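Side-chain contacts in ribonuclease mar1, putative (Trypanosoma cruzi, PDB 1YZV), which is of unknown function but belongs to the isochorismatase family and is named a putative ribonuclease mar1: residues Lys31-Gly34 and Asn38-Asn41; Ala130-Lys135 and Gln161-Asp166; Gly51-Leu56 and Arg81-Ala86. One frame throughout, in Å; residues are numbered along the deposited sequence.

Interaction 1. Residues Lys31-Gly34 and Asn38-Asn41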
ATOM      1  N   LYS A  31      13.884  25.181 -15.438  1.00 32.51           N
ATOM      2  CA  LYS A  31      13.847  24.256 -16.578  1.00 36.01           C
ATOM      3  C   LYS A  31      12.943  23.033 -16.375  1.00 34.63           C
ATOM      4  O   LYS A  31      12.516  22.421 -17.337  1.00 35.11           O
ATOM      5  CB  LYS A  31      15.251  23.840 -17.025  1.00 39.89           C
ATOM      6  CG  LYS A  31      16.016  25.002 -17.754  1.00 50.82           C
ATOM      7  CD  LYS A  31      15.153  25.704 -18.838  1.00 56.67           C
ATOM      8  CE  LYS A  31      15.990  26.407 -19.915  1.00 61.31           C
ATOM      9  NZ  LYS A  31      15.459  26.119 -21.315  1.00 63.68           N
ATOM     10  N   PHE A  32      12.588  22.752 -15.130  1.00 32.48           N
ATOM     11  CA  PHE A  32      11.655  21.680 -14.803  1.00 34.17           C
ATOM     12  C   PHE A  32      10.176  22.104 -14.949  1.00 30.33           C
ATOM     13  O   PHE A  32       9.281  21.240 -14.909  1.00 31.33           O
ATOM     14  CB  PHE A  32      11.831  21.263 -13.334  1.00 37.07           C
ATOM     15  CG  PHE A  32      13.155  20.645 -13.010  1.00 40.22           C
ATOM     16  CD1 PHE A  32      13.390  19.291 -13.276  1.00 47.02           C
ATOM     17  CD2 PHE A  32      14.090  21.356 -12.259  1.00 46.26           C
ATOM     18  CE1 PHE A  32      14.578  18.673 -12.851  1.00 46.45           C
ATOM     19  CE2 PHE A  32      15.294  20.762 -11.834  1.00 43.86           C
ATOM     20  CZ  PHE A  32      15.539  19.425 -12.137  1.00 48.27           C
ATOM     21  N   MET A  33       9.918  23.409 -14.933  1.00 28.44           N
ATOM     22  CA  MET A  33       8.539  23.907 -14.825  1.00 28.93           C
ATOM     23  C   MET A  33       7.672  23.416 -15.972  1.00 30.67           C
ATOM     24  O   MET A  33       6.515  23.059 -15.752  1.00 29.18           O
ATOM     25  CB  MET A  33       8.502  25.429 -14.752  1.00 27.34           C
ATOM     26  CG  MET A  33       9.126  26.029 -13.484  1.00 27.66           C
ATOM     27  SD  MET A  33       8.328  25.427 -11.939  1.00 29.51           S
ATOM     28  CE  MET A  33       6.733  26.195 -12.129  1.00 30.41           C
ATOM     29  N   GLY A  34       8.257  23.311 -17.166  1.00 28.54           N
ATOM     30  CA  GLY A  34       7.531  22.891 -18.340  1.00 30.19           C
ATOM     31  C   GLY A  34       7.599  21.413 -18.642  1.00 31.56           C
ATOM     32  O   GLY A  34       7.285  21.024 -19.756  1.00 40.09           O
ATOM     33  N   ASN A  38       2.598  18.691 -12.783  1.00 23.24           N
ATOM     34  CA  ASN A  38       1.977  19.443 -11.671  1.00 23.57           C
ATOM     35  C   ASN A  38       2.923  20.517 -11.074  1.00 22.12           C
ATOM     36  O   ASN A  38       2.809  20.863  -9.889  1.00 21.23           O
ATOM     37  CB  ASN A  38       1.538  18.487 -10.574  1.00 22.93           C
ATOM     38  CG  ASN A  38       2.727  17.791  -9.938  1.00 27.50           C
ATOM     39  OD1 ASN A  38       3.649  17.444 -10.658  1.00 27.22           O
ATOM     40  ND2 ASN A  38       2.652  17.469  -8.619  1.00 27.34           N
ATOM     41  N   SER A  39       3.887  20.992 -11.867  1.00 22.79           N
ATOM     42  CA  SER A  39       4.845  22.007 -11.382  1.00 22.63           C
ATOM     43  C   SER A  39       4.169  23.162 -10.660  1.00 22.79           C
ATOM     44  O   SER A  39       4.733  23.716  -9.674  1.00 23.46           O
ATOM     45  CB  SER A  39       5.752  22.514 -12.507  1.00 24.29           C
ATOM     46  OG  SER A  39       5.055  23.188 -13.510  1.00 23.40           O
ATOM     47  N   ALA A  40       3.000  23.590 -11.163  1.00 22.21           N
ATOM     48  CA  ALA A  40       2.303  24.718 -10.567  1.00 21.66           C
ATOM     49  C   ALA A  40       1.889  24.446  -9.081  1.00 24.45           C
ATOM     50  O   ALA A  40       2.006  25.339  -8.239  1.00 23.14           O
ATOM     51  CB  ALA A  40       1.085  25.123 -11.417  1.00 21.95           C
ATOM     52  N   ASN A  41       1.512  23.202  -8.753  1.00 22.24           N
ATOM     53  CA  ASN A  41       1.224  22.836  -7.368  1.00 21.78           C
ATOM     54  C   ASN A  41       2.467  22.816  -6.486  1.00 22.14           C
ATOM     55  O   ASN A  41       2.386  23.093  -5.307  1.00 21.52           O
ATOM     56  CB  ASN A  41       0.516  21.462  -7.295  1.00 22.37           C
ATOM     57  CG  ASN A  41      -0.976  21.550  -7.574  1.00 22.89           C
ATOM     58  OD1 ASN A  41      -1.525  22.650  -7.767  1.00 24.67           O
ATOM     59  ND2 ASN A  41      -1.670  20.379  -7.545  1.00 21.51           N
TER
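Met33 and Ser39 bring their CA atoms to 5.4 Å where the end of the short helix 30-33 meets the first turn of helix 39-56, the two being joined by a short loop. Within the isochorismatase-type alpha/beta fold this is the link that follows strand 20-26, the first along the chain and an inner strand of the parallel sheet, and leads into the long helix packed beside it. Ser39 carries the contact from one side. Its OG lies between the backbone N and the carbonyl carbon, chi1 64°, and from there donates a hydrogen bond of 2.7 Å to Met33 O. Ser39 OG lies in the carbonyl plane and donates to a lone pair of Met33 O, with a C=O...OG angle of 130°, so the serine ties down a main-chain acceptor at the end of a weakly bonded helix. The same hydroxyl also lies near Ile36 O in a weak hydrogen bond, within the connection itself. Met33 answers with its side chain, which is bent at both chi2 and chi3, and this brings SD and CE against Ser39. Its SD comes to 3.9 Å from Ser39 CB. Met33 also touches Ser77, in a loop. The thioether ends with Met33 CE packed 3.7 Å from Ser39 OG.

Interaction 2. Residues Ala130-Lys135 and Gln161-Asp166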
ATOM      1  N   ALA A 130      18.601   9.761   2.830  1.00 20.16           N
ATOM      2  CA  ALA A 130      19.731  10.363   3.562  1.00 22.09           C
ATOM      3  C   ALA A 130      19.317  10.899   4.960  1.00 23.99           C
ATOM      4  O   ALA A 130      20.016  10.681   5.952  1.00 23.62           O
ATOM      5  CB  ALA A 130      20.355  11.479   2.721  1.00 24.17           C
ATOM      6  N   LEU A 131      18.145  11.531   5.050  1.00 22.09           N
ATOM      7  CA  LEU A 131      17.607  11.989   6.312  1.00 22.93           C
ATOM      8  C   LEU A 131      17.269  10.823   7.232  1.00 25.11           C
ATOM      9  O   LEU A 131      17.527  10.869   8.438  1.00 24.15           O
ATOM     10  CB  LEU A 131      16.358  12.878   6.095  1.00 23.09           C
ATOM     11  CG  LEU A 131      16.691  14.231   5.470  1.00 22.73           C
ATOM     12  CD1 LEU A 131      15.426  14.875   4.936  1.00 21.81           C
ATOM     13  CD2 LEU A 131      17.382  15.155   6.520  1.00 25.19           C
ATOM     14  N   LEU A 132      16.788   9.735   6.660  1.00 24.69           N
ATOM     15  CA  LEU A 132      16.513   8.572   7.483  1.00 27.43           C
ATOM     16  C   LEU A 132      17.812   8.006   8.038  1.00 30.18           C
ATOM     17  O   LEU A 132      17.846   7.572   9.191  1.00 26.65           O
ATOM     18  CB  LEU A 132      15.769   7.499   6.716  1.00 27.39           C
ATOM     19  CG  LEU A 132      14.265   7.700   6.460  1.00 25.78           C
ATOM     20  CD1 LEU A 132      13.759   6.510   5.690  1.00 31.03           C
ATOM     21  CD2 LEU A 132      13.521   7.876   7.797  1.00 30.58           C
ATOM     22  N   ASP A 133      18.871   8.039   7.241  1.00 28.45           N
ATOM     23  CA  ASP A 133      20.174   7.648   7.740  1.00 31.08           C
ATOM     24  C   ASP A 133      20.655   8.506   8.892  1.00 31.49           C
ATOM     25  O   ASP A 133      21.456   8.031   9.669  1.00 29.83           O
ATOM     26  CB  ASP A 133      21.233   7.680   6.644  1.00 33.40           C
ATOM     27  CG  ASP A 133      21.110   6.522   5.698  1.00 44.66           C
ATOM     28  OD1 ASP A 133      20.545   5.487   6.123  1.00 56.97           O
ATOM     29  OD2 ASP A 133      21.592   6.636   4.540  1.00 54.50           O
ATOM     30  N   MET A 134      20.266   9.775   8.938  1.00 29.08           N
ATOM     31  CA  MET A 134      20.608  10.679  10.048  1.00 30.84           C
ATOM     32  C   MET A 134      19.651  10.588  11.250  1.00 30.12           C
ATOM     33  O   MET A 134      19.709  11.430  12.146  1.00 27.35           O
ATOM     34  CB  MET A 134      20.551  12.117   9.554  1.00 29.91           C
ATOM     35  CG  MET A 134      21.611  12.455   8.567  1.00 33.94           C
ATOM     36  SD  MET A 134      21.390  14.080   7.841  1.00 35.55           S
ATOM     37  CE  MET A 134      21.559  15.111   9.291  1.00 31.56           C
ATOM     38  N   LYS A 135      18.698   9.659  11.183  1.00 29.08           N
ATOM     39  CA  LYS A 135      17.684   9.429  12.209  1.00 31.60           C
ATOM     40  C   LYS A 135      16.787  10.645  12.414  1.00 29.47           C
ATOM     41  O   LYS A 135      16.332  10.915  13.518  1.00 29.42           O
ATOM     42  CB  LYS A 135      18.318   8.932  13.517  1.00 33.66           C
ATOM     43  CG  LYS A 135      19.116   7.624  13.338  1.00 38.32           C
ATOM     44  CD  LYS A 135      19.706   7.166  14.682  1.00 43.84           C
ATOM     45  CE  LYS A 135      20.818   6.061  14.554  1.00 53.34           C
ATOM     46  NZ  LYS A 135      21.606   5.846  15.869  1.00 53.94           N
ATOM     47  N   GLN A 161       6.187   5.461   1.104  1.00 25.76           N
ATOM     48  CA  GLN A 161       5.115   5.039   1.996  1.00 26.44           C
ATOM     49  C   GLN A 161       5.454   3.719   2.708  1.00 30.12           C
ATOM     50  O   GLN A 161       5.024   3.483   3.841  1.00 29.50           O
ATOM     51  CB  GLN A 161       3.794   4.941   1.239  1.00 24.37           C
ATOM     52  CG  GLN A 161       3.252   6.334   0.811  1.00 23.12           C
ATOM     53  CD  GLN A 161       1.960   6.234   0.030  1.00 26.07           C
ATOM     54  OE1 GLN A 161       1.908   5.484  -0.940  1.00 23.87           O
ATOM     55  NE2 GLN A 161       0.941   7.071   0.372  1.00 21.32           N
ATOM     56  N   SER A 162       6.250   2.865   2.086  1.00 31.58           N
ATOM     57  CA  SER A 162       6.734   1.684   2.806  1.00 35.49           C
ATOM     58  C   SER A 162       7.817   1.968   3.909  1.00 37.60           C
ATOM     59  O   SER A 162       8.115   1.085   4.708  1.00 36.84           O
ATOM     60  CB  SER A 162       7.307   0.695   1.830  1.00 36.10           C
ATOM     61  OG  SER A 162       8.575   1.201   1.475  1.00 40.79           O
ATOM     62  N   TRP A 163       8.311   3.200   4.052  1.00 38.72           N
ATOM     63  CA  TRP A 163       9.318   3.497   5.094  1.00 37.28           C
ATOM     64  C   TRP A 163       8.792   4.156   6.421  1.00 39.84           C
ATOM     65  O   TRP A 163       9.589   4.691   7.263  1.00 32.45           O
ATOM     66  CB  TRP A 163      10.386   4.396   4.525  1.00 35.32           C
ATOM     67  CG  TRP A 163      11.060   3.937   3.303  1.00 31.82           C
ATOM     68  CD1 TRP A 163      11.274   2.660   2.914  1.00 30.24           C
ATOM     69  CD2 TRP A 163      11.908   4.745   2.491  1.00 27.39           C
ATOM     70  NE1 TRP A 163      12.039   2.632   1.779  1.00 30.92           N
ATOM     71  CE2 TRP A 163      12.554   3.886   1.581  1.00 27.37           C
ATOM     72  CE3 TRP A 163      12.183   6.118   2.441  1.00 27.47           C
ATOM     73  CZ2 TRP A 163      13.343   4.366   0.560  1.00 31.04           C
ATOM     74  CZ3 TRP A 163      13.038   6.580   1.446  1.00 27.10           C
ATOM     75  CH2 TRP A 163      13.642   5.695   0.563  1.00 24.95           C
ATOM     76  N   SER A 164       7.470   4.173   6.571  1.00 40.12           N
ATOM     77  CA  SER A 164       6.788   4.742   7.786  1.00 41.56           C
ATOM     78  C   SER A 164       7.389   4.231   9.119  1.00 39.29           C
ATOM     79  O   SER A 164       7.531   4.963  10.114  1.00 38.49           O
ATOM     80  CB  SER A 164       5.263   4.412   7.688  1.00 41.47           C
ATOM     81  OG  SER A 164       4.469   5.248   8.523  1.00 54.34           O
ATOM     82  N   GLY A 165       7.729   2.957   9.134  1.00 39.12           N
ATOM     83  CA  GLY A 165       8.253   2.313  10.334  1.00 39.39           C
ATOM     84  C   GLY A 165       9.499   2.986  10.844  1.00 40.48           C
ATOM     85  O   GLY A 165       9.738   3.042  12.064  1.00 43.46           O
ATOM     86  N   ASP A 166      10.267   3.557   9.918  1.00 38.15           N
ATOM     87  CA  ASP A 166      11.556   4.156  10.220  1.00 35.55           C
ATOM     88  C   ASP A 166      11.538   5.656  10.287  1.00 37.11           C
ATOM     89  O   ASP A 166      12.623   6.246  10.471  1.00 38.23           O
ATOM     90  CB  ASP A 166      12.572   3.716   9.174  1.00 39.45           C
ATOM     91  CG  ASP A 166      12.969   2.238   9.335  1.00 44.45           C
ATOM     92  OD1 ASP A 166      12.761   1.630  10.432  1.00 47.46           O
ATOM     93  OD2 ASP A 166      13.433   1.681   8.336  1.00 52.68           O
TER
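Leu132, on the last turn of helix 120-133, reaches across to Trp163 and Asp166 in the connection between helix 150-161 and strand 168-171. Its CB already points at that connection, and with CG anti to the carbonyl carbon (chi1 -76°) the chain runs on in the same direction until it forks. The CD1 branch goes to the indole: it lies 3.6 Å from Trp163 CE3, on the six-membered ring, and 4.1 Å from Trp163 CD2 at the ring fusion, meeting the ring system at a slant. The same methyl also comes to 4.1 Å from Trp163 CB, so it sits against the root of the tryptophan as well as its ring. The CD2 branch turns to the backbone instead and lies 3.3 Å from Asp166 O, a van der Waals contact with a carbonyl; Asp166 CB is more distant, at 4.5 Å. Asp166 N bonds back to Trp163 O, which holds these two partners of the leucine together in one short turn. A second subunit completes the surroundings: its Arg11 makes a salt bridge with Asp166 OD2, a cation-pi contact with Trp163 and packing against Leu132. The Leu132-Trp163 pair is apolar packing between the end of one helix and the loop after the next, in the helical layer on one face of the parallel sheet, as in successive beta-alpha-beta units of this alpha/beta fold, here built into a subunit interface.

Interaction 3. Residues Gly51-Leu56 and Arg81-Ala86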
ATOM      1  N   GLY A  51       5.016  30.793   3.747  1.00 24.73           N
ATOM      2  CA  GLY A  51       4.136  31.523   4.636  1.00 25.09           C
ATOM      3  C   GLY A  51       4.085  30.921   6.035  1.00 25.75           C
ATOM      4  O   GLY A  51       4.117  31.631   7.048  1.00 22.81           O
ATOM      5  N   LEU A  52       4.000  29.600   6.119  1.00 22.63           N
ATOM      6  CA  LEU A  52       4.066  28.943   7.414  1.00 24.04           C
ATOM      7  C   LEU A  52       5.383  29.222   8.186  1.00 21.79           C
ATOM      8  O   LEU A  52       5.367  29.598   9.372  1.00 24.52           O
ATOM      9  CB  LEU A  52       3.853  27.436   7.224  1.00 22.76           C
ATOM     10  CG  LEU A  52       3.841  26.626   8.532  1.00 25.08           C
ATOM     11  CD1 LEU A  52       2.745  27.112   9.463  1.00 24.55           C
ATOM     12  CD2 LEU A  52       3.741  25.144   8.220  1.00 28.85           C
ATOM     13  N   HIS A  53       6.504  28.990   7.527  1.00 24.33           N
ATOM     14  CA  HIS A  53       7.832  29.245   8.051  1.00 24.56           C
ATOM     15  C   HIS A  53       7.938  30.673   8.631  1.00 27.22           C
ATOM     16  O   HIS A  53       8.447  30.882   9.746  1.00 22.31           O
ATOM     17  CB  HIS A  53       8.868  29.062   6.927  1.00 24.59           C
ATOM     18  CG  HIS A  53      10.192  29.719   7.195  1.00 27.83           C
ATOM     19  ND1 HIS A  53      11.196  29.109   7.927  1.00 21.35           N
ATOM     20  CD2 HIS A  53      10.682  30.923   6.809  1.00 24.11           C
ATOM     21  CE1 HIS A  53      12.265  29.881   7.908  1.00 27.79           C
ATOM     22  NE2 HIS A  53      11.966  31.006   7.279  1.00 25.49           N
ATOM     23  N   THR A  54       7.451  31.647   7.869  1.00 24.89           N
ATOM     24  CA  THR A  54       7.480  33.069   8.314  1.00 28.32           C
ATOM     25  C   THR A  54       6.597  33.328   9.531  1.00 26.04           C
ATOM     26  O   THR A  54       7.044  33.990  10.476  1.00 26.72           O
ATOM     27  CB  THR A  54       7.156  34.005   7.129  1.00 23.80           C
ATOM     28  OG1 THR A  54       8.217  33.851   6.177  1.00 28.28           O
ATOM     29  CG2 THR A  54       7.045  35.468   7.568  1.00 28.76           C
ATOM     30  N   ALA A  55       5.453  32.646   9.603  1.00 26.38           N
ATOM     31  CA  ALA A  55       4.580  32.725  10.794  1.00 26.41           C
ATOM     32  C   ALA A  55       5.188  32.069  12.048  1.00 29.03           C
ATOM     33  O   ALA A  55       5.004  32.571  13.195  1.00 26.39           O
ATOM     34  CB  ALA A  55       3.240  32.101  10.508  1.00 27.61           C
ATOM     35  N   LEU A  56       5.866  30.927  11.864  1.00 26.77           N
ATOM     36  CA  LEU A  56       6.441  30.216  13.001  1.00 28.21           C
ATOM     37  C   LEU A  56       7.669  30.948  13.584  1.00 27.96           C
ATOM     38  O   LEU A  56       7.949  30.889  14.793  1.00 27.52           O
ATOM     39  CB  LEU A  56       6.766  28.772  12.621  1.00 28.45           C
ATOM     40  CG  LEU A  56       5.654  27.871  12.062  1.00 29.24           C
ATOM     41  CD1 LEU A  56       6.209  26.455  11.743  1.00 31.66           C
ATOM     42  CD2 LEU A  56       4.500  27.807  13.013  1.00 33.65           C
ATOM     43  N   ARG A  81       7.951  32.799  -3.783  1.00 28.99           N
ATOM     44  CA  ARG A  81       8.370  33.946  -2.995  1.00 32.14           C
ATOM     45  C   ARG A  81       9.134  33.453  -1.797  1.00 29.88           C
ATOM     46  O   ARG A  81       8.528  33.020  -0.817  1.00 27.80           O
ATOM     47  CB  ARG A  81       7.148  34.764  -2.537  1.00 34.96           C
ATOM     48  CG  ARG A  81       6.353  35.360  -3.706  1.00 40.66           C
ATOM     49  CD  ARG A  81       5.072  36.059  -3.209  1.00 48.04           C
ATOM     50  NE  ARG A  81       4.229  36.514  -4.323  1.00 59.15           N
ATOM     51  CZ  ARG A  81       4.386  37.674  -4.988  1.00 69.34           C
ATOM     52  NH1 ARG A  81       5.361  38.536  -4.662  1.00 69.24           N
ATOM     53  NH2 ARG A  81       3.563  37.981  -5.999  1.00 66.38           N
ATOM     54  N   LEU A  82      10.450  33.315  -1.943  1.00 29.06           N
ATOM     55  CA  LEU A  82      11.235  32.724  -0.888  1.00 28.47           C
ATOM     56  C   LEU A  82      11.180  33.627   0.323  1.00 30.43           C
ATOM     57  O   LEU A  82      11.208  34.859   0.181  1.00 27.74           O
ATOM     58  CB  LEU A  82      12.692  32.590  -1.333  1.00 31.74           C
ATOM     59  CG  LEU A  82      12.912  31.541  -2.424  1.00 30.01           C
ATOM     60  CD1 LEU A  82      14.351  31.616  -2.894  1.00 34.79           C
ATOM     61  CD2 LEU A  82      12.533  30.167  -1.893  1.00 29.44           C
ATOM     62  N   PRO A  83      11.182  33.046   1.519  1.00 27.97           N
ATOM     63  CA  PRO A  83      11.357  33.928   2.681  1.00 30.88           C
ATOM     64  C   PRO A  83      12.697  34.657   2.631  1.00 28.17           C
ATOM     65  O   PRO A  83      13.662  34.104   2.065  1.00 28.55           O
ATOM     66  CB  PRO A  83      11.336  32.961   3.876  1.00 30.34           C
ATOM     67  CG  PRO A  83      10.995  31.655   3.356  1.00 29.38           C
ATOM     68  CD  PRO A  83      11.130  31.632   1.892  1.00 29.61           C
ATOM     69  N   PRO A  84      12.798  35.828   3.299  1.00 32.63           N
ATOM     70  CA  PRO A  84      14.048  36.599   3.208  1.00 33.05           C
ATOM     71  C   PRO A  84      15.225  35.890   3.866  1.00 33.29           C
ATOM     72  O   PRO A  84      16.333  36.067   3.432  1.00 32.18           O
ATOM     73  CB  PRO A  84      13.726  37.924   3.906  1.00 35.74           C
ATOM     74  CG  PRO A  84      12.399  37.746   4.575  1.00 37.80           C
ATOM     75  CD  PRO A  84      11.712  36.579   3.977  1.00 32.89           C
ATOM     76  N   ASP A  85      14.949  34.978   4.798  1.00 30.10           N
ATOM     77  CA  ASP A  85      15.984  34.195   5.445  1.00 31.62           C
ATOM     78  C   ASP A  85      16.148  32.757   4.918  1.00 30.20           C
ATOM     79  O   ASP A  85      16.752  31.917   5.568  1.00 29.82           O
ATOM     80  CB  ASP A  85      15.776  34.215   6.976  1.00 31.68           C
ATOM     81  CG  ASP A  85      14.450  33.575   7.419  1.00 33.71           C
ATOM     82  OD1 ASP A  85      13.624  33.164   6.575  1.00 36.74           O
ATOM     83  OD2 ASP A  85      14.216  33.507   8.640  1.00 39.18           O
ATOM     84  N   ALA A  86      15.625  32.475   3.727  1.00 30.97           N
ATOM     85  CA  ALA A  86      15.855  31.188   3.075  1.00 27.96           C
ATOM     86  C   ALA A  86      17.344  30.970   2.879  1.00 28.84           C
ATOM     87  O   ALA A  86      18.068  31.917   2.620  1.00 24.93           O
ATOM     88  CB  ALA A  86      15.166  31.151   1.705  1.00 27.51           C
TER
HETATM   89  O   HOH W   1      10.694  34.760   6.974  1.00 37.77           O
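His53 rests CD2 of its imidazole obliquely on the ring of Pro83, with His53 CD2 3.5 Å from Pro83 CG and 3.6 Å from Pro83 CB. The next atom round the ring is polar: His53 NE2 donates a hydrogen bond of 2.8 Å to Asp85 OD1, nearly straight at 168°. The carboxylate oxygen lies in the imidazole plane, and NE2 approaches it on the syn side but tilted 27° out of the carboxylate plane. The contact joins helix 39-56 to the loop that leads into strand 87-91, an outermost strand of the chain's parallel sheet in this isochorismatase-family alpha/beta fold. Asp85 stands in the type I beta turn from Pro83 to Ala86, and its chi1 of 63° swings CG between the backbone N and carbonyl carbon, bringing the carboxylate back toward the helix. Both imidazole nitrogens are engaged, since His53 ND1 bonds to Ser61 OG; this pair of bonds fixes the rotation of the ring. Beside it, Thr54 OG1 bonds to Ala50 O and is hydrogen-bonded, at 2.8 Å from Thr54 OG1 to the water O, to a water that in turn donates a weak bond to Asp85 OD1.

Interactions 1 and 3 share helix 39-56: the first secures its beginning to the preceding short helix, the second ties its last turns to the loop before strand 87-91, their centres about 21 Å apart. Interaction 2 lies on the opposite side of the chain's centre from interaction 3, about 26 Å away between centres. It is the buried contact, largely apolar across its two segments and completed by a neighbouring subunit, whereas interactions 1 and 3 are partly buried and no other chain of the assembly touches them. Their chemistry also differs: a serine hydroxyl on a main-chain carbonyl in 31-34/38-41, and an imidazole-carboxylate bond with a water alongside in 51-56/81-86.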